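Local coordinates for protein sortase (Streptomyces avermitilis, PDB 5GO5) that probably acts as a class E sortase, a housekeeping cysteine transpeptidase that works without calcium and has a non-canonical substrate preference, at residues Tyr45-Pro50 with Thr73-Lys78; Glu119-Leu122 with Thr127-Thr130. All coordinates share one frame; numbering follows the deposited sequence.

Overall arrangement
Interaction 2 is part of the sheet of the sortase barrel, whereas interaction 1 joins a loop and a short helix next to it. Interaction 2 pairs strand 119-123 with strand 127-140, the two arms of a hairpin, through reciprocal backbone hydrogen bonds; half of its touching residues are buried. The centre of interaction 1 is about 15 Å from the centre of the chain, that of interaction 2 about 10 Å. Interaction 1 ties the loop before strand 50-55 by one side-chain hydrogen bond to helix 73-76 and a water bridge to Lys78 just after it, with Val75 as its buried member. Strand 50-55 relates the two: it follows the loop of interaction 1 and bonds to Val121 of interaction 2 through Tyr55.

Interaction 1: residues Tyr45-Pro50 with Thr73-Lys78; sequences YTYGKP and TEVLKK
Tyr47 OH donates a hydrogen bond to Glu74 OE2 over 2.7 Å, the only direct hydrogen bond between loop 45-50 and the short helix 73-76. The carboxylate oxygen is met on its syn side, 18° out of its own plane, and lies at the edge of the phenol ring, in the ring plane. The two groups come from opposite directions. Tyr47 extends its ring with CG opposite the backbone N (chi1 -179°), whereas the glutamate chain bends at chi2 (-65°) to bring OE2 back to the hydroxyl. Next to this pair, Val75 CG2 meets the ring obliquely, 3.9 Å from Tyr47 CZ and 4.2 Å from Gly48 CA. Gly48 sits in the type II turn Thr46-Lys49, closed by a 3.0 Å bond from Lys49 N to Thr46 O; its positive phi suits that turn. A water donates to Gly48 O at 2.8 Å and accepts from Lys78 NZ, also at 2.8 Å. Outside the pair, Val75 and Lys78 touch Leu68 of strand 65-69, and Gly48 and Lys49 bond to Glu69 through the backbone. Between the two segments themselves, the direct polar link is a single phenol-carboxylate bond, whose acceptor is probably anionic.

Interaction 2: residues Glu119-Leu122 with Thr127-Thr130; sequences EVVL and TWFT
Leu122 and Phe129 form a hydrogen-bonded pair in the antiparallel beta hairpin of strands 119-123 and 127-140, part of the sortase barrel. The contact is tight along their backbones, which bond reciprocally: Leu122 N reaches Phe129 O over 2.9 Å, in the carbonyl plane, and Phe129 N reaches Leu122 O over 2.8 Å with an N-H...O angle of 173°. Two CA-H...O contacts support them, Val121 CA to Phe129 O at 3.3 Å and Trp128 CA to Leu122 O. The strand axes run 163° apart, close to antiparallel. Outside the hairpin, Met54 of strand 50-55 and Leu164 of strand 162-167 cover Leu122 and Val120, two residues before it. On the other face of the sheet Val121 and Thr130, a buried non-hydrogen-bonded pair, lie side by side with Val121 CG2 and Thr130 OG1 4.1 Å apart. The looser side is at partly exposed residues: Glu119 brings only CG to 4.1 Å from Thr130 CG2, and Trp128 touches Pro196 and Leu199 beyond the hairpin. The indole nevertheless packs closely at one point: a chi1 of -74° sets it beside its own backbone N, turned to the neighbouring strand, where Trp128 CE3 comes obliquely to 3.6 Å from Val121 CG1.

Interaction 1: residues Tyr45-Pro50 with Thr73-Lys78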
loop_
_atom_site.group_PDB
_atom_site.type_symbol
_atom_site.label_atom_id
_atom_site.label_comp_id
_atom_site.label_asym_id
_atom_site.label_seq_id
_atom_site.Cartn_x
_atom_site.Cartn_y
_atom_site.Cartn_z
ATOM N N TYR A 45 -9.304 11.706 -6.985
ATOM C CA TYR A 45 -8.772 12.043 -5.618
ATOM C C TYR A 45 -8.215 13.449 -5.580
ATOM O O TYR A 45 -7.739 13.902 -6.572
ATOM C CB TYR A 45 -7.642 11.122 -5.303
ATOM C CG TYR A 45 -7.979 9.656 -5.134
ATOM C CD1 TYR A 45 -9.249 9.204 -4.799
ATOM C CD2 TYR A 45 -6.962 8.717 -5.262
ATOM C CE1 TYR A 45 -9.502 7.849 -4.610
ATOM C CE2 TYR A 45 -7.211 7.367 -5.068
ATOM C CZ TYR A 45 -8.455 6.941 -4.768
ATOM O OH TYR A 45 -8.672 5.622 -4.530
ATOM N N THR A 46 -8.211 14.092 -4.423
ATOM C CA THR A 46 -7.756 15.506 -4.301
ATOM C C THR A 46 -6.374 15.540 -3.672
ATOM O O THR A 46 -6.203 15.035 -2.566
ATOM C CB THR A 46 -8.737 16.328 -3.458
ATOM O OG1 THR A 46 -10.037 16.196 -4.031
ATOM C CG2 THR A 46 -8.321 17.812 -3.439
ATOM N N TYR A 47 -5.411 16.143 -4.359
ATOM C CA TYR A 47 -4.046 16.194 -3.887
ATOM C C TYR A 47 -3.967 16.643 -2.447
ATOM O O TYR A 47 -4.557 17.689 -2.039
ATOM C CB TYR A 47 -3.107 17.062 -4.782
ATOM C CG TYR A 47 -1.687 17.060 -4.275
ATOM C CD1 TYR A 47 -1.288 17.927 -3.298
ATOM C CD2 TYR A 47 -0.733 16.163 -4.767
ATOM C CE1 TYR A 47 -0.007 17.912 -2.795
ATOM C CE2 TYR A 47 0.546 16.139 -4.251
ATOM C CZ TYR A 47 0.897 17.000 -3.255
ATOM O OH TYR A 47 2.159 17.004 -2.727
ATOM N N GLY A 48 -3.263 15.849 -1.663
ATOM C CA GLY A 48 -2.999 16.160 -0.280
ATOM C C GLY A 48 -4.062 15.819 0.731
ATOM O O GLY A 48 -3.830 16.037 1.914
ATOM N N LYS A 49 -5.204 15.301 0.280
ATOM C CA LYS A 49 -6.322 14.977 1.154
ATOM C C LYS A 49 -6.440 13.481 1.352
ATOM O O LYS A 49 -6.128 12.718 0.461
ATOM C CB LYS A 49 -7.620 15.489 0.580
ATOM C CG LYS A 49 -7.628 17.005 0.324
ATOM C CD LYS A 49 -7.026 17.778 1.478
ATOM N N PRO A 50 -6.909 13.077 2.535
ATOM C CA PRO A 50 -7.129 11.639 2.744
ATOM C C PRO A 50 -8.283 11.105 1.930
ATOM O O PRO A 50 -9.338 11.777 1.768
ATOM C CB PRO A 50 -7.417 11.534 4.250
ATOM C CG PRO A 50 -7.931 12.871 4.613
ATOM C CD PRO A 50 -7.220 13.872 3.737
ATOM N N THR A 73 6.664 15.809 -0.210
ATOM C CA THR A 73 7.328 15.605 1.049
ATOM C C THR A 73 6.376 15.944 2.207
ATOM O O THR A 73 6.387 15.279 3.249
ATOM C CB THR A 73 8.641 16.430 1.152
ATOM O OG1 THR A 73 8.305 17.793 1.090
ATOM C CG2 THR A 73 9.562 16.116 0.017
ATOM N N GLU A 74 5.511 16.946 2.039
ATOM C CA GLU A 74 4.588 17.346 3.078
ATOM C C GLU A 74 3.429 16.361 3.307
ATOM O O GLU A 74 2.867 16.326 4.395
ATOM C CB GLU A 74 4.014 18.740 2.802
ATOM C CG GLU A 74 2.882 18.833 1.793
ATOM C CD GLU A 74 3.225 18.459 0.329
ATOM O OE1 GLU A 74 4.414 18.289 -0.048
ATOM O OE2 GLU A 74 2.278 18.357 -0.450
ATOM N N VAL A 75 3.042 15.636 2.254
ATOM C CA VAL A 75 2.026 14.592 2.400
ATOM C C VAL A 75 2.527 13.465 3.303
ATOM O O VAL A 75 1.793 13.020 4.199
ATOM C CB VAL A 75 1.587 14.001 1.032
ATOM C CG1 VAL A 75 0.544 12.903 1.247
ATOM C CG2 VAL A 75 1.009 15.099 0.146
ATOM N N LEU A 76 3.731 13.007 3.055
ATOM C CA LEU A 76 4.320 11.873 3.747
ATOM C C LEU A 76 4.559 12.176 5.233
ATOM O O LEU A 76 4.703 11.255 6.022
ATOM C CB LEU A 76 5.557 11.406 3.028
ATOM C CG LEU A 76 5.346 10.938 1.556
ATOM C CD1 LEU A 76 6.619 10.288 1.047
ATOM C CD2 LEU A 76 4.149 10.009 1.397
ATOM N N LYS A 77 4.577 13.458 5.626
ATOM C CA LYS A 77 4.591 13.793 7.056
ATOM C C LYS A 77 3.268 13.561 7.805
ATOM O O LYS A 77 3.272 13.447 9.045
ATOM C CB LYS A 77 5.044 15.271 7.243
ATOM C CG LYS A 77 6.447 15.549 6.715
ATOM C CD LYS A 77 6.831 17.036 6.932
ATOM C CE LYS A 77 8.228 17.339 6.424
ATOM N N LYS A 78 2.147 13.478 7.094
ATOM C CA LYS A 78 0.825 13.334 7.672
ATOM C C LYS A 78 0.268 11.901 7.598
ATOM O O LYS A 78 -0.738 11.600 8.226
ATOM C CB LYS A 78 -0.171 14.215 6.931
ATOM C CG LYS A 78 0.184 15.687 6.917
ATOM C CD LYS A 78 -0.867 16.403 6.103
ATOM C CE LYS A 78 -0.515 17.843 5.859
ATOM N NZ LYS A 78 -1.648 18.432 5.133
HETATM O O HOH W 1 -1.391 17.261 2.655
#

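Interaction 2: residues Glu119-Leu122 with Thr127-Thr130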
loop_
_atom_site.group_PDB
_atom_site.type_symbol
_atom_site.label_atom_id
_atom_site.label_comp_id
_atom_site.label_asym_id
_atom_site.label_seq_id
_atom_site.Cartn_x
_atom_site.Cartn_y
_atom_site.Cartn_z
ATOM N N GLU A 119 -2.017 -9.786 4.525
ATOM C CA GLU A 119 -3.076 -8.969 3.995
ATOM C C GLU A 119 -2.795 -7.491 4.239
ATOM O O GLU A 119 -2.259 -7.086 5.296
ATOM C CB GLU A 119 -4.404 -9.345 4.628
ATOM C CG GLU A 119 -4.821 -10.786 4.343
ATOM C CD GLU A 119 -5.440 -11.459 5.580
ATOM O OE1 GLU A 119 -5.054 -11.165 6.749
ATOM O OE2 GLU A 119 -6.359 -12.261 5.394
ATOM N N VAL A 120 -3.191 -6.694 3.260
ATOM C CA VAL A 120 -3.197 -5.234 3.318
ATOM C C VAL A 120 -4.607 -4.804 2.989
ATOM O O VAL A 120 -5.103 -5.105 1.921
ATOM C CB VAL A 120 -2.177 -4.628 2.311
ATOM C CG1 VAL A 120 -2.234 -3.124 2.333
ATOM C CG2 VAL A 120 -0.757 -5.152 2.572
ATOM N N VAL A 121 -5.279 -4.162 3.946
ATOM C CA VAL A 121 -6.695 -3.920 3.889
ATOM C C VAL A 121 -6.953 -2.431 3.873
ATOM O O VAL A 121 -6.367 -1.718 4.700
ATOM C CB VAL A 121 -7.419 -4.529 5.103
ATOM C CG1 VAL A 121 -8.913 -4.293 5.030
ATOM C CG2 VAL A 121 -7.157 -6.040 5.139
ATOM N N LEU A 122 -7.778 -1.966 2.934
ATOM C CA LEU A 122 -8.184 -0.580 2.900
ATOM C C LEU A 122 -9.667 -0.410 2.864
ATOM O O LEU A 122 -10.399 -1.238 2.294
ATOM C CB LEU A 122 -7.617 0.162 1.699
ATOM C CG LEU A 122 -6.093 0.273 1.691
ATOM C CD1 LEU A 122 -5.425 -0.825 0.886
ATOM C CD2 LEU A 122 -5.603 1.644 1.234
ATOM N N THR A 127 -16.386 0.582 0.668
ATOM C CA THR A 127 -15.914 -0.784 0.418
ATOM C C THR A 127 -14.630 -1.098 1.166
ATOM O O THR A 127 -13.747 -0.241 1.287
ATOM C CB THR A 127 -15.667 -0.962 -1.096
ATOM O OG1 THR A 127 -16.863 -0.618 -1.839
ATOM C CG2 THR A 127 -15.211 -2.342 -1.492
ATOM N N TRP A 128 -14.532 -2.335 1.642
ATOM C CA TRP A 128 -13.336 -2.890 2.167
ATOM C C TRP A 128 -12.643 -3.678 1.075
ATOM O O TRP A 128 -13.231 -4.580 0.514
ATOM C CB TRP A 128 -13.628 -3.895 3.262
ATOM C CG TRP A 128 -14.063 -3.271 4.581
ATOM C CD1 TRP A 128 -15.310 -3.261 5.104
ATOM C CD2 TRP A 128 -13.215 -2.620 5.521
ATOM N NE1 TRP A 128 -15.306 -2.630 6.344
ATOM C CE2 TRP A 128 -14.021 -2.237 6.621
ATOM C CE3 TRP A 128 -11.851 -2.343 5.552
ATOM C CZ2 TRP A 128 -13.503 -1.575 7.718
ATOM C CZ3 TRP A 128 -11.336 -1.715 6.656
ATOM C CH2 TRP A 128 -12.160 -1.329 7.708
ATOM N N PHE A 129 -11.374 -3.365 0.843
ATOM C CA PHE A 129 -10.546 -4.029 -0.161
ATOM C C PHE A 129 -9.494 -4.815 0.571
ATOM O O PHE A 129 -8.712 -4.230 1.340
ATOM C CB PHE A 129 -9.860 -2.963 -1.045
ATOM C CG PHE A 129 -10.807 -2.082 -1.806
ATOM C CD1 PHE A 129 -11.368 -0.951 -1.209
ATOM C CD2 PHE A 129 -11.178 -2.405 -3.117
ATOM C CE1 PHE A 129 -12.253 -0.131 -1.919
ATOM C CE2 PHE A 129 -12.052 -1.574 -3.838
ATOM C CZ PHE A 129 -12.584 -0.451 -3.230
ATOM N N THR A 130 -9.396 -6.121 0.302
ATOM C CA THR A 130 -8.347 -6.933 0.869
ATOM C C THR A 130 -7.373 -7.325 -0.210
ATOM O O THR A 130 -7.749 -8.076 -1.113
ATOM C CB THR A 130 -8.892 -8.222 1.521
ATOM O OG1 THR A 130 -9.791 -7.855 2.574
ATOM C CG2 THR A 130 -7.799 -9.040 2.107
#